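Local coordinates for protein aminotransferase, class I and II (Erwinia tasmaniensis, PDB 5Z0Q) that belongs to the class I and II aminotransferases, a family of PLP-dependent enzymes, and binds pyridoxal-5'-phosphate in a two-subunit assembly, at residues 36-45 and 364-373; 310-318 and 329-337. All coordinates share one frame; numbering follows the deposited sequence.

Contact 1 of 2, residues 36-45 and 364-373; sequences LPLWIADTDF and RFNFGCPRQL
Asn366 reaches into the bend of residues 38-42 and meets two carbonyls with a single amide nitrogen. Its CG is anti to the backbone N (chi1 -170°), which carries ND2 across to Asp42 O at 3.1 Å and, in a weak bond, to Ile40 O. The other end of the amide turns back on its own chain: OD1 takes Gly368 N at 2.9 Å, in the plane of the amide carbonyl, an Asx turn that fixes the rotation of the group. Arg364, its chain bent at chi3, brings the edge of its guanidinium to Trp39 O, with NH2 3.1 Å away and the bond fairly straight (162°). This is the small domain of a fold-type I PLP enzyme, where strand 36-38 leads on to a loop beside pyridoxal-5'-phosphate; Ile40 packs on Tyr66 of the second subunit. Leu38 lies alongside Phe365, pointing the same way, its CD1 4.0 Å from Phe365 CZ, while Asn366 N donates to Leu38 O. Farther on, Asp44 N donates to Gly368 O. Asp44 OD1 accepts a hydrogen bond from Trp27 NE1, while OD2 lies 3.6 Å from Cys369 CB. Phe45 sets its ring edge near Pro370 N, CE1 lying 3.7 Å from that atom.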
loop_
_atom_site.group_PDB
_atom_site.type_symbol
_atom_site.label_atom_id
_atom_site.label_comp_id
_atom_site.label_asym_id
_atom_site.label_seq_id
_atom_site.Cartn_x
_atom_site.Cartn_y
_atom_site.Cartn_z
ATOM N N LEU A 36 25.852 -11.192 -12.229
ATOM C CA LEU A 36 24.912 -12.031 -11.492
ATOM C C LEU A 36 24.205 -11.209 -10.420
ATOM O O LEU A 36 24.873 -10.655 -9.539
ATOM C CB LEU A 36 25.635 -13.210 -10.855
ATOM C CG LEU A 36 26.383 -14.147 -11.804
ATOM C CD1 LEU A 36 26.964 -15.329 -11.041
ATOM C CD2 LEU A 36 25.474 -14.624 -12.927
ATOM N N PRO A 37 22.874 -11.102 -10.452
ATOM C CA PRO A 37 22.168 -10.338 -9.414
ATOM C C PRO A 37 22.134 -11.067 -8.081
ATOM O O PRO A 37 21.475 -12.103 -7.946
ATOM C CB PRO A 37 20.754 -10.174 -9.994
ATOM C CG PRO A 37 20.858 -10.579 -11.441
ATOM C CD PRO A 37 21.961 -11.579 -11.500
ATOM N N LEU A 38 22.842 -10.535 -7.088
ATOM C CA LEU A 38 22.896 -11.128 -5.755
ATOM C C LEU A 38 22.780 -10.043 -4.695
ATOM O O LEU A 38 23.494 -10.055 -3.687
ATOM C CB LEU A 38 24.182 -11.930 -5.560
ATOM C CG LEU A 38 24.491 -13.017 -6.590
ATOM C CD1 LEU A 38 25.956 -13.403 -6.528
ATOM C CD2 LEU A 38 23.606 -14.234 -6.372
ATOM N N TRP A 39 21.869 -9.088 -4.906
ATOM C CA TRP A 39 21.812 -7.887 -4.078
ATOM C C TRP A 39 20.514 -7.803 -3.283
ATOM O O TRP A 39 20.535 -8.037 -2.072
ATOM C CB TRP A 39 22.033 -6.645 -4.948
ATOM C CG TRP A 39 21.054 -6.482 -6.081
ATOM C CD1 TRP A 39 20.917 -7.289 -7.174
ATOM C CD2 TRP A 39 20.083 -5.438 -6.230
ATOM N NE1 TRP A 39 19.916 -6.817 -7.987
ATOM C CE2 TRP A 39 19.389 -5.681 -7.431
ATOM C CE3 TRP A 39 19.731 -4.324 -5.462
ATOM C CZ2 TRP A 39 18.366 -4.852 -7.882
ATOM C CZ3 TRP A 39 18.716 -3.502 -5.911
ATOM C CH2 TRP A 39 18.045 -3.770 -7.110
ATOM N N ILE A 40 19.383 -7.483 -3.915
ATOM C CA ILE A 40 18.165 -7.186 -3.172
ATOM C C ILE A 40 17.686 -8.431 -2.431
ATOM O O ILE A 40 17.860 -9.570 -2.889
ATOM C CB ILE A 40 17.081 -6.626 -4.114
ATOM C CG1 ILE A 40 15.974 -5.933 -3.316
ATOM C CG2 ILE A 40 16.504 -7.718 -4.998
ATOM C CD1 ILE A 40 14.979 -5.186 -4.182
ATOM N N ALA A 41 17.086 -8.211 -1.260
ATOM C CA ALA A 41 16.818 -9.285 -0.303
ATOM C C ALA A 41 15.515 -10.005 -0.656
ATOM O O ALA A 41 14.474 -9.851 -0.013
ATOM C CB ALA A 41 16.787 -8.732 1.114
ATOM N N ASP A 42 15.594 -10.816 -1.707
ATOM C CA ASP A 42 14.529 -11.746 -2.046
ATOM C C ASP A 42 15.154 -12.963 -2.710
ATOM O O ASP A 42 16.225 -12.875 -3.317
ATOM C CB ASP A 42 13.466 -11.106 -2.954
ATOM C CG ASP A 42 13.977 -10.820 -4.357
ATOM O OD1 ASP A 42 15.197 -10.618 -4.524
ATOM O OD2 ASP A 42 13.150 -10.785 -5.293
ATOM N N THR A 43 14.487 -14.101 -2.576
ATOM C CA THR A 43 15.006 -15.337 -3.135
ATOM C C THR A 43 14.434 -15.579 -4.527
ATOM O O THR A 43 13.424 -14.993 -4.925
ATOM C CB THR A 43 14.689 -16.521 -2.218
ATOM O OG1 THR A 43 13.270 -16.655 -2.074
ATOM C CG2 THR A 43 15.316 -16.314 -0.846
ATOM N N ASP A 44 15.108 -16.451 -5.276
ATOM C CA ASP A 44 14.662 -16.859 -6.600
ATOM C C ASP A 44 13.765 -18.090 -6.556
ATOM O O ASP A 44 13.593 -18.760 -7.581
ATOM C CB ASP A 44 15.868 -17.120 -7.505
ATOM C CG ASP A 44 16.740 -15.892 -7.684
ATOM O OD1 ASP A 44 16.194 -14.768 -7.687
ATOM O OD2 ASP A 44 17.971 -16.049 -7.822
ATOM N N PHE A 45 13.187 -18.396 -5.399
ATOM C CA PHE A 45 12.425 -19.621 -5.209
ATOM C C PHE A 45 10.949 -19.396 -5.511
ATOM O O PHE A 45 10.361 -18.392 -5.098
ATOM C CB PHE A 45 12.588 -20.137 -3.778
ATOM C CG PHE A 45 14.015 -20.383 -3.380
ATOM C CD1 PHE A 45 14.939 -20.842 -4.305
ATOM C CD2 PHE A 45 14.435 -20.149 -2.082
ATOM C CE1 PHE A 45 16.254 -21.065 -3.940
ATOM C CE2 PHE A 45 15.749 -20.371 -1.711
ATOM C CZ PHE A 45 16.659 -20.830 -2.641
ATOM N N ARG A 364 26.928 -7.078 0.696
ATOM C CA ARG A 364 25.931 -8.040 1.142
ATOM C C ARG A 364 25.723 -9.098 0.067
ATOM O O ARG A 364 25.446 -8.772 -1.091
ATOM C CB ARG A 364 24.608 -7.350 1.481
ATOM C CG ARG A 364 23.705 -8.189 2.378
ATOM C CD ARG A 364 22.421 -7.462 2.745
ATOM N NE ARG A 364 21.541 -7.285 1.594
ATOM C CZ ARG A 364 20.289 -6.851 1.673
ATOM N NH1 ARG A 364 19.762 -6.549 2.852
ATOM N NH2 ARG A 364 19.559 -6.720 0.572
ATOM N N PHE A 365 25.861 -10.363 0.456
ATOM C CA PHE A 365 25.776 -11.494 -0.459
ATOM C C PHE A 365 24.424 -12.176 -0.288
ATOM O O PHE A 365 24.083 -12.623 0.813
ATOM C CB PHE A 365 26.914 -12.482 -0.196
ATOM C CG PHE A 365 27.169 -13.444 -1.325
ATOM C CD1 PHE A 365 26.248 -14.430 -1.641
ATOM C CD2 PHE A 365 28.342 -13.376 -2.055
ATOM C CE1 PHE A 365 26.486 -15.314 -2.673
ATOM C CE2 PHE A 365 28.584 -14.261 -3.087
ATOM C CZ PHE A 365 27.655 -15.230 -3.395
ATOM N N ASN A 366 23.662 -12.266 -1.374
ATOM C CA ASN A 366 22.366 -12.938 -1.372
ATOM C C ASN A 366 22.570 -14.346 -1.922
ATOM O O ASN A 366 22.655 -14.543 -3.137
ATOM C CB ASN A 366 21.346 -12.155 -2.194
ATOM C CG ASN A 366 19.928 -12.681 -2.031
ATOM O OD1 ASN A 366 19.714 -13.840 -1.673
ATOM N ND2 ASN A 366 18.950 -11.824 -2.298
ATOM N N PHE A 367 22.651 -15.330 -1.026
ATOM C CA PHE A 367 22.734 -16.726 -1.427
ATOM C C PHE A 367 21.378 -17.423 -1.376
ATOM O O PHE A 367 21.320 -18.654 -1.279
ATOM C CB PHE A 367 23.764 -17.474 -0.575
ATOM C CG PHE A 367 23.499 -17.430 0.905
ATOM C CD1 PHE A 367 22.723 -18.403 1.516
ATOM C CD2 PHE A 367 24.055 -16.435 1.692
ATOM C CE1 PHE A 367 22.490 -18.371 2.879
ATOM C CE2 PHE A 367 23.829 -16.400 3.056
ATOM C CZ PHE A 367 23.045 -17.369 3.650
ATOM N N GLY A 368 20.289 -16.659 -1.440
ATOM C CA GLY A 368 18.963 -17.229 -1.571
ATOM C C GLY A 368 18.641 -17.529 -3.020
ATOM O O GLY A 368 17.912 -16.778 -3.677
ATOM N N CYS A 369 19.185 -18.629 -3.528
ATOM C CA CYS A 369 19.109 -18.969 -4.940
ATOM C C CYS A 369 19.458 -20.442 -5.093
ATOM O O CYS A 369 19.990 -21.053 -4.159
ATOM C CB CYS A 369 20.063 -18.092 -5.769
ATOM S SG CYS A 369 21.784 -18.183 -5.239
ATOM N N PRO A 370 19.153 -21.048 -6.244
ATOM C CA PRO A 370 19.569 -22.438 -6.464
ATOM C C PRO A 370 21.080 -22.582 -6.373
ATOM O O PRO A 370 21.837 -21.675 -6.728
ATOM C CB PRO A 370 19.054 -22.749 -7.876
ATOM C CG PRO A 370 18.776 -21.416 -8.496
ATOM C CD PRO A 370 18.344 -20.542 -7.366
ATOM N N ARG A 371 21.512 -23.747 -5.882
ATOM C CA ARG A 371 22.927 -23.962 -5.597
ATOM C C ARG A 371 23.784 -23.857 -6.852
ATOM O O ARG A 371 24.957 -23.470 -6.772
ATOM C CB ARG A 371 23.117 -25.325 -4.927
ATOM C CG ARG A 371 24.523 -25.586 -4.422
ATOM C CD ARG A 371 24.584 -26.852 -3.580
ATOM N NE ARG A 371 23.738 -26.761 -2.393
ATOM C CZ ARG A 371 22.636 -27.480 -2.202
ATOM N NH1 ARG A 371 22.248 -28.358 -3.119
ATOM N NH2 ARG A 371 21.926 -27.331 -1.092
ATOM N N GLN A 372 23.223 -24.188 -8.017
ATOM C CA GLN A 372 23.981 -24.064 -9.258
ATOM C C GLN A 372 24.366 -22.613 -9.525
ATOM O O GLN A 372 25.464 -22.334 -10.022
ATOM C CB GLN A 372 23.175 -24.631 -10.425
ATOM C CG GLN A 372 23.940 -24.695 -11.736
ATOM C CD GLN A 372 23.062 -25.096 -12.904
ATOM O OE1 GLN A 372 22.727 -24.272 -13.754
ATOM N NE2 GLN A 372 22.687 -26.370 -12.954
ATOM N N LEU A 373 23.476 -21.674 -9.195
ATOM C CA LEU A 373 23.799 -20.262 -9.365
ATOM C C LEU A 373 24.787 -19.782 -8.309
ATOM O O LEU A 373 25.573 -18.864 -8.568
ATOM C CB LEU A 373 22.522 -19.422 -9.327
ATOM C CG LEU A 373 22.676 -17.923 -9.596
ATOM C CD1 LEU A 373 23.345 -17.684 -10.944
ATOM C CD2 LEU A 373 21.329 -17.219 -9.530
#

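Contact 2 of 2, residues 310-318 and 329-337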
loop_
_atom_site.group_PDB
_atom_site.type_symbol
_atom_site.label_atom_id
_atom_site.label_comp_id
_atom_site.label_asym_id
_atom_site.label_seq_id
_atom_site.Cartn_x
_atom_site.Cartn_y
_atom_site.Cartn_z
ATOM N N HIS A 310 33.951 -20.801 1.563
ATOM C CA HIS A 310 34.626 -20.296 0.372
ATOM C C HIS A 310 35.204 -18.902 0.593
ATOM O O HIS A 310 36.308 -18.604 0.123
ATOM C CB HIS A 310 33.664 -20.283 -0.814
ATOM C CG HIS A 310 34.328 -19.997 -2.123
ATOM N ND1 HIS A 310 34.873 -20.988 -2.910
ATOM C CD2 HIS A 310 34.548 -18.832 -2.776
ATOM C CE1 HIS A 310 35.395 -20.445 -3.996
ATOM N NE2 HIS A 310 35.211 -19.138 -3.939
ATOM N N VAL A 311 34.474 -18.038 1.301
ATOM C CA VAL A 311 34.924 -16.662 1.486
ATOM C C VAL A 311 36.167 -16.612 2.365
ATOM O O VAL A 311 37.093 -15.831 2.110
ATOM C CB VAL A 311 33.784 -15.800 2.063
ATOM C CG1 VAL A 311 34.323 -14.479 2.596
ATOM C CG2 VAL A 311 32.728 -15.548 1.001
ATOM N N ASN A 312 36.219 -17.449 3.403
ATOM C CA ASN A 312 37.344 -17.403 4.329
ATOM C C ASN A 312 38.633 -17.931 3.710
ATOM O O ASN A 312 39.714 -17.650 4.237
ATOM C CB ASN A 312 37.004 -18.182 5.600
ATOM C CG ASN A 312 35.837 -17.574 6.358
ATOM O OD1 ASN A 312 34.904 -18.275 6.752
ATOM N ND2 ASN A 312 35.879 -16.260 6.557
ATOM N N ARG A 313 38.548 -18.682 2.610
ATOM C CA ARG A 313 39.750 -19.132 1.919
ATOM C C ARG A 313 40.323 -18.074 0.986
ATOM O O ARG A 313 41.513 -18.143 0.656
ATOM C CB ARG A 313 39.470 -20.407 1.121
ATOM C CG ARG A 313 39.272 -21.648 1.970
ATOM C CD ARG A 313 39.541 -22.907 1.159
ATOM N NE ARG A 313 39.306 -24.123 1.931
ATOM C CZ ARG A 313 38.199 -24.853 1.853
ATOM N NH1 ARG A 313 37.221 -24.492 1.033
ATOM N NH2 ARG A 313 38.070 -25.947 2.593
ATOM N N LEU A 314 39.512 -17.112 0.554
ATOM C CA LEU A 314 40.007 -16.069 -0.332
ATOM C C LEU A 314 40.839 -15.064 0.462
ATOM O O LEU A 314 40.498 -14.738 1.604
ATOM C CB LEU A 314 38.846 -15.369 -1.037
ATOM C CG LEU A 314 37.992 -16.284 -1.921
ATOM C CD1 LEU A 314 36.838 -15.515 -2.539
ATOM C CD2 LEU A 314 38.842 -16.941 -3.001
ATOM N N PRO A 315 41.946 -14.559 -0.112
ATOM C CA PRO A 315 42.929 -13.779 0.652
ATOM C C PRO A 315 42.642 -12.277 0.686
ATOM O O PRO A 315 43.512 -11.452 0.388
ATOM C CB PRO A 315 44.235 -14.081 -0.081
ATOM C CG PRO A 315 43.804 -14.205 -1.510
ATOM C CD PRO A 315 42.408 -14.806 -1.490
ATOM N N GLY A 316 41.421 -11.909 1.061
ATOM C CA GLY A 316 41.080 -10.504 1.160
ATOM C C GLY A 316 39.677 -10.256 1.669
ATOM O O GLY A 316 39.216 -9.111 1.715
ATOM N N LEU A 317 38.987 -11.324 2.061
ATOM C CA LEU A 317 37.605 -11.241 2.502
ATOM C C LEU A 317 37.435 -11.984 3.817
ATOM O O LEU A 317 38.039 -13.039 4.029
ATOM C CB LEU A 317 36.652 -11.823 1.451
ATOM C CG LEU A 317 36.798 -11.289 0.026
ATOM C CD1 LEU A 317 35.915 -12.073 -0.928
ATOM C CD2 LEU A 317 36.468 -9.807 -0.029
ATOM N N SER A 318 36.614 -11.419 4.699
ATOM C CA SER A 318 36.211 -12.066 5.939
ATOM C C SER A 318 34.693 -12.039 6.019
ATOM O O SER A 318 34.063 -11.060 5.610
ATOM C CB SER A 318 36.814 -11.371 7.165
ATOM O OG SER A 318 38.228 -11.321 7.082
ATOM N N TRP A 329 27.024 -11.075 4.903
ATOM C CA TRP A 329 27.771 -9.860 5.220
ATOM C C TRP A 329 29.267 -10.148 5.115
ATOM O O TRP A 329 29.842 -10.802 5.992
ATOM C CB TRP A 329 27.390 -9.375 6.618
ATOM C CG TRP A 329 27.735 -7.950 6.947
ATOM C CD1 TRP A 329 28.404 -7.511 8.050
ATOM C CD2 TRP A 329 27.407 -6.780 6.184
ATOM N NE1 TRP A 329 28.521 -6.142 8.022
ATOM C CE2 TRP A 329 27.919 -5.669 6.886
ATOM C CE3 TRP A 329 26.740 -6.563 4.974
ATOM C CZ2 TRP A 329 27.781 -4.364 6.420
ATOM C CZ3 TRP A 329 26.605 -5.265 4.513
ATOM C CH2 TRP A 329 27.123 -4.183 5.235
ATOM N N ILE A 330 29.896 -9.648 4.052
ATOM C CA ILE A 330 31.284 -9.961 3.724
ATOM C C ILE A 330 32.131 -8.706 3.885
ATOM O O ILE A 330 31.831 -7.666 3.286
ATOM C CB ILE A 330 31.411 -10.512 2.293
ATOM C CG1 ILE A 330 30.514 -11.737 2.107
ATOM C CG2 ILE A 330 32.862 -10.850 1.977
ATOM C CD1 ILE A 330 30.495 -12.262 0.690
ATOM N N ASP A 331 33.197 -8.809 4.679
ATOM C CA ASP A 331 34.145 -7.712 4.852
ATOM C C ASP A 331 35.132 -7.729 3.691
ATOM O O ASP A 331 35.939 -8.656 3.565
ATOM C CB ASP A 331 34.869 -7.834 6.190
ATOM C CG ASP A 331 35.761 -6.634 6.491
ATOM O OD1 ASP A 331 35.826 -5.705 5.655
ATOM O OD2 ASP A 331 36.395 -6.617 7.568
ATOM N N ALA A 332 35.074 -6.700 2.845
ATOM C CA ALA A 332 35.970 -6.569 1.705
ATOM C C ALA A 332 37.004 -5.466 1.910
ATOM O O ALA A 332 37.574 -4.966 0.935
ATOM C CB ALA A 332 35.171 -6.319 0.427
ATOM N N SER A 333 37.254 -5.074 3.161
ATOM C CA SER A 333 38.241 -4.036 3.432
ATOM C C SER A 333 39.657 -4.483 3.098
ATOM O O SER A 333 40.513 -3.635 2.829
ATOM C CB SER A 333 38.167 -3.604 4.897
ATOM O OG SER A 333 38.438 -4.691 5.764
ATOM N N GLY A 334 39.921 -5.788 3.101
ATOM C CA GLY A 334 41.235 -6.297 2.763
ATOM C C GLY A 334 41.618 -6.175 1.305
ATOM O O GLY A 334 42.750 -6.515 0.950
ATOM N N LEU A 335 40.710 -5.698 0.451
ATOM C CA LEU A 335 41.020 -5.563 -0.968
ATOM C C LEU A 335 41.842 -4.312 -1.247
ATOM O O LEU A 335 42.708 -4.319 -2.130
ATOM C CB LEU A 335 39.730 -5.542 -1.789
ATOM C CG LEU A 335 38.815 -6.762 -1.657
ATOM C CD1 LEU A 335 37.588 -6.608 -2.542
ATOM C CD2 LEU A 335 39.566 -8.043 -1.993
ATOM N N GLY A 336 41.589 -3.232 -0.511
ATOM C CA GLY A 336 42.294 -1.987 -0.734
ATOM C C GLY A 336 41.737 -1.125 -1.843
ATOM O O GLY A 336 42.363 -0.118 -2.194
ATOM N N VAL A 337 40.589 -1.484 -2.405
ATOM C CA VAL A 337 39.959 -0.718 -3.473
ATOM C C VAL A 337 39.037 0.324 -2.855
ATOM O O VAL A 337 38.493 0.137 -1.761
ATOM C CB VAL A 337 39.208 -1.655 -4.446
ATOM C CG1 VAL A 337 38.032 -2.328 -3.750
ATOM C CG2 VAL A 337 38.754 -0.905 -5.694
#
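An antiparallel beta bridge at the outer edge of the small-domain sheet joins Ser318 to Asp331, where the chain leaves helix 290-313 and turns back along strand 329-331. The two residues form a hydrogen-bonded pair. Ser318 N gives to Asp331 O at 3.1 Å, in the carbonyl plane and on a lone pair, and Asp331 N gives to Ser318 O in return, nearly in line with that C=O. Within this sheet, strand 329-331 lies between 318-319 and 362-364, so Ile330 also bonds through its backbone to Val363 on the other flank.

The inner layer is aliphatic. Ile330 crosses Val311 of the helix obliquely, branch against branch: CG2 lies 4.0 Å from Val311 CG1, and Ile330 CD1 meets Val311 CG2. The same Ile330 CG2 touches Leu317 CB at 3.9 Å. Leu317 CG is anti to the carbonyl carbon (chi1 -52°), and from there CD2 extends to Ala332 CB at 3.7 Å and to Leu335 CD2. Met381 and Phe344 pack against Leu317 from helices 371-385 and 340-345.

On the bridge's other face, the CB atoms of Ser318 and Asp331 stand 4.2 Å apart. Beyond them Asp331 OD1 accepts from Ser333 N at 2.9 Å, an Asx turn, and also from Ser333 OG at 2.8 Å on its syn side, both donors approaching from the same face of the carboxylate.

How the contacts relate
Both contacts build on one five-stranded sheet of the small domain: contact 1 includes its edge strand 36-38, contact 2 the opposite edge, 318-319. Their centres are 19 Å apart, and in sequence contact 2 sits inside the long loop that contact 1 closes. They touch where strands 329-331 and 362-364 run side by side. There Phe365 CD2 packs 3.7 Å from Ile330 CD1, and Arg364 CB lies 4.2 Å from Trp329 CE3. Helix 371-385, whose first turn belongs to contact 1, also packs on Leu317 of contact 2. Contact 1 is the nearer to pyridoxal-5'-phosphate: the Ala41 side chain is about 4 Å from it, against about 11 Å for that of Trp329.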